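Local coordinates for protein evasin-3 (Rhipicephalus sanguineus, PDB 6I31) that acts in tick saliva to bind and neutralise host CXC chemokines, disrupting the CXCL8 homodimer and its interaction with CXCR2, at residues 22-27 / 48-53. Sequence-based numbering, arbitrary orientation.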
loop_
_atom_site.group_PDB
_atom_site.type_symbol
_atom_site.label_atom_id
_atom_site.label_comp_id
_atom_site.label_asym_id
_atom_site.label_seq_id
_atom_site.Cartn_x
_atom_site.Cartn_y
_atom_site.Cartn_z
ATOM N N CYS A 22 -3.107 -2.642 1.580
ATOM C CA CYS A 22 -4.322 -2.058 1.038
ATOM C C CYS A 22 -5.477 -3.069 1.262
ATOM O O CYS A 22 -6.544 -3.003 0.658
ATOM C CB CYS A 22 -4.079 -1.694 -0.426
ATOM S SG CYS A 22 -5.550 -1.205 -1.345
ATOM N N ASN A 23 -5.221 -4.005 2.209
ATOM C CA ASN A 23 -6.064 -5.055 2.782
ATOM C C ASN A 23 -6.966 -5.815 1.805
ATOM O O ASN A 23 -8.179 -5.897 2.021
ATOM C CB ASN A 23 -6.908 -4.459 3.938
ATOM C CG ASN A 23 -6.056 -3.807 5.002
ATOM O OD1 ASN A 23 -5.254 -4.461 5.684
ATOM N ND2 ASN A 23 -6.184 -2.499 5.131
ATOM N N LYS A 24 -6.376 -6.445 0.781
ATOM C CA LYS A 24 -7.149 -7.210 -0.194
ATOM C C LYS A 24 -6.268 -8.244 -0.922
ATOM O O LYS A 24 -5.143 -7.916 -1.270
ATOM C CB LYS A 24 -7.813 -6.247 -1.199
ATOM C CG LYS A 24 -8.787 -6.912 -2.161
ATOM C CD LYS A 24 -9.568 -5.881 -2.970
ATOM C CE LYS A 24 -10.375 -6.503 -4.090
ATOM N NZ LYS A 24 -11.169 -7.687 -3.661
ATOM N N ASN A 25 -6.788 -9.467 -1.162
ATOM C CA ASN A 25 -6.064 -10.476 -1.942
ATOM C C ASN A 25 -6.241 -10.105 -3.414
ATOM O O ASN A 25 -7.239 -9.483 -3.791
ATOM C CB ASN A 25 -6.641 -11.903 -1.742
ATOM C CG ASN A 25 -6.722 -12.397 -0.323
ATOM O OD1 ASN A 25 -7.425 -13.362 -0.017
ATOM N ND2 ASN A 25 -6.038 -11.745 0.578
ATOM N N CYS A 26 -5.286 -10.489 -4.249
ATOM C CA CYS A 26 -5.362 -10.207 -5.668
ATOM C C CYS A 26 -4.642 -11.294 -6.443
ATOM O O CYS A 26 -3.817 -12.033 -5.891
ATOM C CB CYS A 26 -4.740 -8.843 -5.928
ATOM S SG CYS A 26 -3.054 -8.711 -5.294
ATOM N N THR A 27 -4.971 -11.411 -7.725
ATOM C CA THR A 27 -4.301 -12.350 -8.624
ATOM C C THR A 27 -3.821 -11.531 -9.793
ATOM O O THR A 27 -4.520 -10.606 -10.207
ATOM C CB THR A 27 -5.239 -13.471 -9.084
ATOM O OG1 THR A 27 -6.266 -12.883 -9.880
ATOM C CG2 THR A 27 -5.857 -14.226 -7.923
ATOM N N GLY A 48 -1.297 -12.874 -4.768
ATOM C CA GLY A 48 -0.592 -11.979 -3.862
ATOM C C GLY A 48 -1.543 -11.107 -3.069
ATOM O O GLY A 48 -2.660 -11.519 -2.744
ATOM N N HIS A 49 -1.079 -9.917 -2.704
ATOM C CA HIS A 49 -1.867 -8.984 -1.906
ATOM C C HIS A 49 -1.752 -7.591 -2.461
ATOM O O HIS A 49 -0.768 -7.264 -3.126
ATOM C CB HIS A 49 -1.385 -8.990 -0.454
ATOM C CG HIS A 49 -1.591 -10.307 0.196
ATOM N ND1 HIS A 49 -0.634 -11.290 0.126
ATOM C CD2 HIS A 49 -2.684 -10.800 0.816
ATOM C CE1 HIS A 49 -1.150 -12.330 0.742
ATOM N NE2 HIS A 49 -2.366 -12.070 1.193
ATOM N N CYS A 50 -2.762 -6.771 -2.192
ATOM C CA CYS A 50 -2.789 -5.375 -2.593
ATOM C C CYS A 50 -2.014 -4.535 -1.606
ATOM O O CYS A 50 -2.196 -4.662 -0.395
ATOM C CB CYS A 50 -4.220 -4.874 -2.748
ATOM S SG CYS A 50 -5.187 -5.826 -3.948
ATOM N N TYR A 51 -1.148 -3.654 -2.145
ATOM C CA TYR A 51 -0.349 -2.746 -1.324
ATOM C C TYR A 51 -0.473 -1.343 -1.877
ATOM O O TYR A 51 -0.881 -1.187 -3.020
ATOM C CB TYR A 51 1.123 -3.143 -1.325
ATOM C CG TYR A 51 1.367 -4.552 -0.845
ATOM C CD1 TYR A 51 1.263 -4.880 0.508
ATOM C CD2 TYR A 51 1.669 -5.567 -1.741
ATOM C CE1 TYR A 51 1.452 -6.196 0.954
ATOM C CE2 TYR A 51 1.882 -6.880 -1.304
ATOM C CZ TYR A 51 1.752 -7.190 0.041
ATOM O OH TYR A 51 1.956 -8.484 0.465
ATOM N N LYS A 52 0.039 -0.363 -1.144
ATOM C CA LYS A 52 0.068 1.045 -1.586
ATOM C C LYS A 52 1.239 1.752 -0.948
ATOM O O LYS A 52 1.792 1.279 0.051
ATOM C CB LYS A 52 -1.268 1.779 -1.309
ATOM C CG LYS A 52 -1.571 1.878 0.193
ATOM C CD LYS A 52 -2.934 2.565 0.472
ATOM C CE LYS A 52 -3.267 2.371 1.951
ATOM N NZ LYS A 52 -4.650 2.844 2.266
ATOM N N ILE A 53 1.649 2.856 -1.552
ATOM C CA ILE A 53 2.770 3.639 -1.099
ATOM C C ILE A 53 2.254 4.855 -0.383
ATOM O O ILE A 53 1.421 5.593 -0.911
ATOM C CB ILE A 53 3.670 4.034 -2.271
ATOM C CG1 ILE A 53 4.093 2.756 -3.092
ATOM C CG2 ILE A 53 4.862 4.829 -1.766
ATOM C CD1 ILE A 53 4.917 3.105 -4.306
HETATM O O HOH W 1 -3.395 -6.585 1.195
#
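Cys50 points from strand 48-53 toward 22-27, its SG against Lys24 and Cys26 and its CB against Cys22 CB. That SG lies 3.4 Å from Lys24 O, 3.6 Å from Cys26 CB and 3.8 Å from Lys24 CB. The chi1 of -58° sets SG anti to the carbonyl carbon, beside its own backbone N, on the side where Lys24 and Cys26 pass. Cys26 SG rests on the backbone of the facing strand, 3.3 Å from His49 C. Asn25 and His49 run side by side on the other face of the sheet, with amide and ring nearly perpendicular (87°) and Asn25 ND2 3.5 Å from His49 CD2. The contact gathers one end of every disulfide of the knottin scaffold: Cys22-Cys37 and Cys26-Cys39 close a ring with the backbone between them, and Cys33-Cys50 threads it, as in knottins. A short antiparallel ladder holds Cys26 beside Gly48 as a hydrogen-bonded pair, though the strands splay at 117°, and Cys50 N gives a 2.8 Å bond to Lys24 O. At the corner at Asn23, a water accepts from Lys24 N and donates to Cys50 O. Beyond the corner, Cys22 N bonds to that same Cys50 O at 3.0 Å, the donor standing above the carbonyl plane. On the far edge of 48-53, His49 and Tyr51 form backbone hydrogen bonds with Gly40 and Phe38 of strand 38-40.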